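Local coordinates for protein archease (Thermotoga maritima, PDB 1J5U), which probably activates the tRNA-splicing ligase RtcB by promoting its guanylylation, and binds calcium, at residues Asn30-Glu33 / Glu34-Glu38; Phe70-Val73 / Asn74-Leu78. All coordinates share one frame; numbering follows the deposited sequence.

Contact 1 of 2, residues Asn30-Glu33 / Glu34-Glu38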
loop_
_atom_site.group_PDB
_atom_site.type_symbol
_atom_site.label_atom_id
_atom_site.label_comp_id
_atom_site.label_asym_id
_atom_site.label_seq_id
_atom_site.Cartn_x
_atom_site.Cartn_y
_atom_site.Cartn_z
ATOM N N ASN A 30 11.695 10.980 -1.980
ATOM C CA ASN A 30 11.808 12.435 -2.075
ATOM C C ASN A 30 10.464 13.100 -2.357
ATOM O O ASN A 30 10.393 14.317 -2.470
ATOM C CB ASN A 30 12.801 12.829 -3.187
ATOM C CG ASN A 30 14.241 12.386 -2.889
ATOM O OD1 ASN A 30 14.936 11.857 -3.767
ATOM N ND2 ASN A 30 14.696 12.613 -1.654
ATOM N N SER A 31 9.398 12.318 -2.464
ATOM C CA SER A 31 8.098 12.903 -2.793
ATOM C C SER A 31 6.970 11.958 -2.432
ATOM O O SER A 31 7.203 10.784 -2.165
ATOM C CB SER A 31 8.019 13.162 -4.300
ATOM O OG SER A 31 7.897 11.922 -4.987
ATOM N N TYR A 32 5.761 12.495 -2.448
ATOM C CA TYR A 32 4.545 11.758 -2.140
ATOM C C TYR A 32 4.380 10.593 -3.106
ATOM O O TYR A 32 3.983 9.505 -2.714
ATOM C CB TYR A 32 3.340 12.696 -2.241
ATOM C CG TYR A 32 2.006 12.005 -2.100
ATOM C CD1 TYR A 32 1.519 11.616 -0.847
ATOM C CD2 TYR A 32 1.230 11.744 -3.216
ATOM C CE1 TYR A 32 0.283 10.985 -0.719
ATOM C CE2 TYR A 32 -0.007 11.118 -3.099
ATOM C CZ TYR A 32 -0.473 10.737 -1.849
ATOM O OH TYR A 32 -1.692 10.110 -1.754
ATOM N N GLU A 33 4.684 10.836 -4.373
ATOM C CA GLU A 33 4.576 9.800 -5.385
ATOM C C GLU A 33 5.520 8.632 -5.079
ATOM O O GLU A 33 5.146 7.469 -5.252
ATOM C CB GLU A 33 4.908 10.373 -6.762
ATOM C CG GLU A 33 4.778 9.361 -7.870
ATOM C CD GLU A 33 5.014 9.964 -9.253
ATOM O OE1 GLU A 33 5.105 11.201 -9.356
ATOM O OE2 GLU A 33 5.098 9.195 -10.230
ATOM N N GLU A 34 6.734 8.933 -4.619
ATOM C CA GLU A 34 7.688 7.867 -4.313
ATOM C C GLU A 34 7.254 7.069 -3.073
ATOM O O GLU A 34 7.572 5.895 -2.961
ATOM C CB GLU A 34 9.107 8.422 -4.129
ATOM C CG GLU A 34 9.712 8.939 -5.426
ATOM C CD GLU A 34 11.208 9.220 -5.307
ATOM O OE1 GLU A 34 11.758 9.231 -4.181
ATOM O OE2 GLU A 34 11.831 9.444 -6.351
ATOM N N LEU A 35 6.544 7.706 -2.149
ATOM C CA LEU A 35 6.048 6.963 -1.001
ATOM C C LEU A 35 4.992 5.983 -1.496
ATOM O O LEU A 35 4.906 4.865 -1.001
ATOM C CB LEU A 35 5.450 7.890 0.053
ATOM C CG LEU A 35 6.482 8.850 0.663
ATOM C CD1 LEU A 35 5.838 9.583 1.801
ATOM C CD2 LEU A 35 7.711 8.063 1.177
ATOM N N LEU A 36 4.177 6.403 -2.469
ATOM C CA LEU A 36 3.162 5.492 -3.015
ATOM C C LEU A 36 3.846 4.359 -3.785
ATOM O O LEU A 36 3.354 3.236 -3.790
ATOM C CB LEU A 36 2.175 6.223 -3.940
ATOM C CG LEU A 36 1.057 7.013 -3.227
ATOM C CD1 LEU A 36 0.301 7.861 -4.248
ATOM C CD2 LEU A 36 0.103 6.046 -2.529
ATOM N N GLU A 37 4.965 4.651 -4.448
ATOM C CA GLU A 37 5.694 3.617 -5.183
ATOM C C GLU A 37 6.183 2.591 -4.141
ATOM O O GLU A 37 6.157 1.389 -4.384
ATOM C CB GLU A 37 6.913 4.213 -5.919
ATOM C CG GLU A 37 6.570 5.033 -7.200
ATOM C CD GLU A 37 7.722 5.944 -7.661
ATOM O OE1 GLU A 37 8.881 5.522 -7.580
ATOM O OE2 GLU A 37 7.479 7.086 -8.106
ATOM N N GLU A 38 6.642 3.080 -2.986
ATOM C CA GLU A 38 7.102 2.171 -1.936
ATOM C C GLU A 38 5.929 1.367 -1.318
ATOM O O GLU A 38 6.086 0.202 -0.954
ATOM C CB GLU A 38 7.870 2.956 -0.871
ATOM C CG GLU A 38 9.309 3.316 -1.325
ATOM C CD GLU A 38 10.093 2.089 -1.772
ATOM O OE1 GLU A 38 9.827 0.998 -1.229
ATOM O OE2 GLU A 38 10.976 2.202 -2.660
#

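Contact 2 of 2, residues Phe70-Val73 / Asn74-Leu78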
loop_
_atom_site.group_PDB
_atom_site.type_symbol
_atom_site.label_atom_id
_atom_site.label_comp_id
_atom_site.label_asym_id
_atom_site.label_seq_id
_atom_site.Cartn_x
_atom_site.Cartn_y
_atom_site.Cartn_z
ATOM N N PHE A 70 -3.862 7.006 2.462
ATOM C CA PHE A 70 -4.695 5.950 3.029
ATOM C C PHE A 70 -5.752 5.488 2.023
ATOM O O PHE A 70 -5.888 4.288 1.766
ATOM C CB PHE A 70 -5.353 6.477 4.327
ATOM C CG PHE A 70 -6.302 5.512 4.986
ATOM C CD1 PHE A 70 -7.641 5.419 4.563
ATOM C CD2 PHE A 70 -5.867 4.699 6.030
ATOM C CE1 PHE A 70 -8.535 4.522 5.177
ATOM C CE2 PHE A 70 -6.739 3.794 6.658
ATOM C CZ PHE A 70 -8.081 3.698 6.235
ATOM N N ASP A 71 -6.512 6.432 1.454
ATOM C CA ASP A 71 -7.524 6.079 0.466
ATOM C C ASP A 71 -6.942 5.389 -0.756
ATOM O O ASP A 71 -7.527 4.466 -1.300
ATOM C CB ASP A 71 -8.267 7.327 -0.036
ATOM C CG ASP A 71 -9.134 7.946 1.030
ATOM O OD1 ASP A 71 -9.378 7.265 2.035
ATOM O OD2 ASP A 71 -9.570 9.099 0.851
ATOM N N THR A 72 -5.805 5.876 -1.221
ATOM C CA THR A 72 -5.183 5.302 -2.414
ATOM C C THR A 72 -4.671 3.880 -2.208
ATOM O O THR A 72 -4.952 2.978 -2.990
ATOM C CB THR A 72 -4.012 6.191 -2.884
ATOM O OG1 THR A 72 -4.509 7.494 -3.204
ATOM C CG2 THR A 72 -3.329 5.601 -4.120
ATOM N N VAL A 73 -3.889 3.679 -1.156
ATOM C CA VAL A 73 -3.336 2.356 -0.931
ATOM C C VAL A 73 -4.473 1.360 -0.619
ATOM O O VAL A 73 -4.437 0.221 -1.058
ATOM C CB VAL A 73 -2.280 2.409 0.224
ATOM C CG1 VAL A 73 -1.814 1.017 0.586
ATOM C CG2 VAL A 73 -1.078 3.302 -0.197
ATOM N N ASN A 74 -5.487 1.780 0.129
ATOM C CA ASN A 74 -6.555 0.833 0.415
ATOM C C ASN A 74 -7.364 0.519 -0.817
ATOM O O ASN A 74 -7.928 -0.561 -0.923
ATOM C CB ASN A 74 -7.436 1.313 1.567
ATOM C CG ASN A 74 -6.809 0.987 2.920
ATOM O OD1 ASN A 74 -6.380 -0.143 3.139
ATOM N ND2 ASN A 74 -6.740 1.961 3.809
ATOM N N ASP A 75 -7.411 1.448 -1.762
ATOM C CA ASP A 75 -8.138 1.148 -2.977
ATOM C C ASP A 75 -7.328 0.116 -3.760
ATOM O O ASP A 75 -7.895 -0.766 -4.379
ATOM C CB ASP A 75 -8.372 2.387 -3.838
ATOM C CG ASP A 75 -9.279 2.072 -5.010
ATOM O OD1 ASP A 75 -8.819 2.038 -6.162
ATOM O OD2 ASP A 75 -10.454 1.793 -4.746
ATOM N N TRP A 76 -5.997 0.205 -3.698
ATOM C CA TRP A 76 -5.141 -0.767 -4.370
ATOM C C TRP A 76 -5.362 -2.169 -3.788
ATOM O O TRP A 76 -5.303 -3.159 -4.504
ATOM C CB TRP A 76 -3.657 -0.433 -4.208
ATOM C CG TRP A 76 -3.193 0.801 -4.919
ATOM C CD1 TRP A 76 -3.909 1.570 -5.808
ATOM C CD2 TRP A 76 -1.915 1.427 -4.781
ATOM N NE1 TRP A 76 -3.152 2.635 -6.224
ATOM C CE2 TRP A 76 -1.920 2.572 -5.612
ATOM C CE3 TRP A 76 -0.754 1.127 -4.036
ATOM C CZ2 TRP A 76 -0.809 3.427 -5.723
ATOM C CZ3 TRP A 76 0.359 1.981 -4.153
ATOM C CH2 TRP A 76 0.317 3.115 -4.988
ATOM N N ILE A 77 -5.559 -2.242 -2.478
ATOM C CA ILE A 77 -5.815 -3.517 -1.805
ATOM C C ILE A 77 -7.169 -4.080 -2.297
ATOM O O ILE A 77 -7.318 -5.281 -2.472
ATOM C CB ILE A 77 -5.815 -3.323 -0.271
ATOM C CG1 ILE A 77 -4.356 -3.119 0.199
ATOM C CG2 ILE A 77 -6.474 -4.535 0.427
ATOM C CD1 ILE A 77 -4.192 -2.423 1.564
ATOM N N LEU A 78 -8.136 -3.202 -2.536
ATOM C CA LEU A 78 -9.448 -3.623 -3.033
ATOM C C LEU A 78 -9.221 -4.189 -4.430
ATOM O O LEU A 78 -9.711 -5.270 -4.753
ATOM C CB LEU A 78 -10.429 -2.440 -3.088
ATOM C CG LEU A 78 -11.838 -2.686 -3.678
ATOM C CD1 LEU A 78 -12.580 -3.815 -2.911
ATOM C CD2 LEU A 78 -12.638 -1.392 -3.602
#

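Contact 1 of 2, residues Asn30-Glu33 / Glu34-Glu38
Two side chains trade bonds with the backbone where N30 and S31 lead into helix 32-47. S31 is the N-cap: its OG accepts E34 N at 3.2 Å, and chi1 of 72° sets that oxygen between the backbone N and carbonyl carbon, facing the first turn. E34 reaches back the other way, its OE1 taking N30 N at 2.8 Å along a nearly straight N-H (170°) that comes down from above the carboxylate plane. Because this return bond goes to N30, one residue before the cap, the pair falls short of a classic capping box. An alanine in place of E34 would probably leave N30 N without its carboxylate acceptor and the lead-in to the helix freer to shift. Main-chain bonds then take over: L35 N to S31 O, L36 N to Y32 O, and E37 N to E33 O at 2.9 Å. Apolar contact falls to Y32 and L36: L36 CG lies over one face of the Y32 ring, and L36 CD1 comes to 3.5 Å from Y32 CE2. On another side E33 and E37 meet less kindly, E33 OE2 to E37 OE2 at 3.8 Å with the carboxylates turned 80° apart; R91 of strand 84-92 touches E33. E33, E34 and E37 thus bring negative charge to the first turns, which the helix dipole would probably favour.

Contact 2 of 2, residues Phe70-Val73 / Asn74-Leu78
N74 sets its amide over the F70 ring, one turn earlier on helix 66-81: ND2 sits 3.2 Å above the ring plane, over its centre, with amide and ring 74° apart. This is an amino-aromatic contact, and F70 CG, anti to the backbone N (chi1 177°), swings the ring into place beneath the nitrogen. At the other end of the amide OD1 accepts L114 N, so N74 is held both by an aromatic face and by a strand. The backbone N74 N bonds to F70 O at 3.0 Å. V73 spreads its two methyls: CG1 lies 4.3 Å from I77 CD1, CG2 4.4 Å from W76 CZ3, while V73 O takes I77 N. T72 works on W76 from alongside. Its carbonyl O lies 3.3 Å over one face of the indole, toward the rim, as it accepts W76 N, and T72 CG2 touches W76 NE1 at 3.6 Å. The T72 hydroxyl bonds instead to A68 O. Around this turn, F70 stacks on Y116, and V73 and N74 touch strand 113-124. T72 and V73 pack on L36 of helix 32-47, and W76 reaches P86 and I89 of strand 84-92.

From the N terminus, strand 23-29 runs into contact 1, which starts helix 32-47; strands 50-52 and 54-61 follow before helix 66-81 brings contact 2. Each closes merely a helical turn, and the first is complete before the second begins, so they neither nest nor cross. They do touch in space, with centres about 14 Å apart: L36 CD2 packs 3.8 Å from V73 CG2, and L36 O lies 3.3 Å from W76 CZ3. Y32 on A68 and V73 on A39 also join the two helices. Both contacts reach strand 84-92; contact 1 adds strand 95-105 and contact 2 strand 113-124 of the other sheet. The side chain of I77 is about 12 Å from the bound calcium ion.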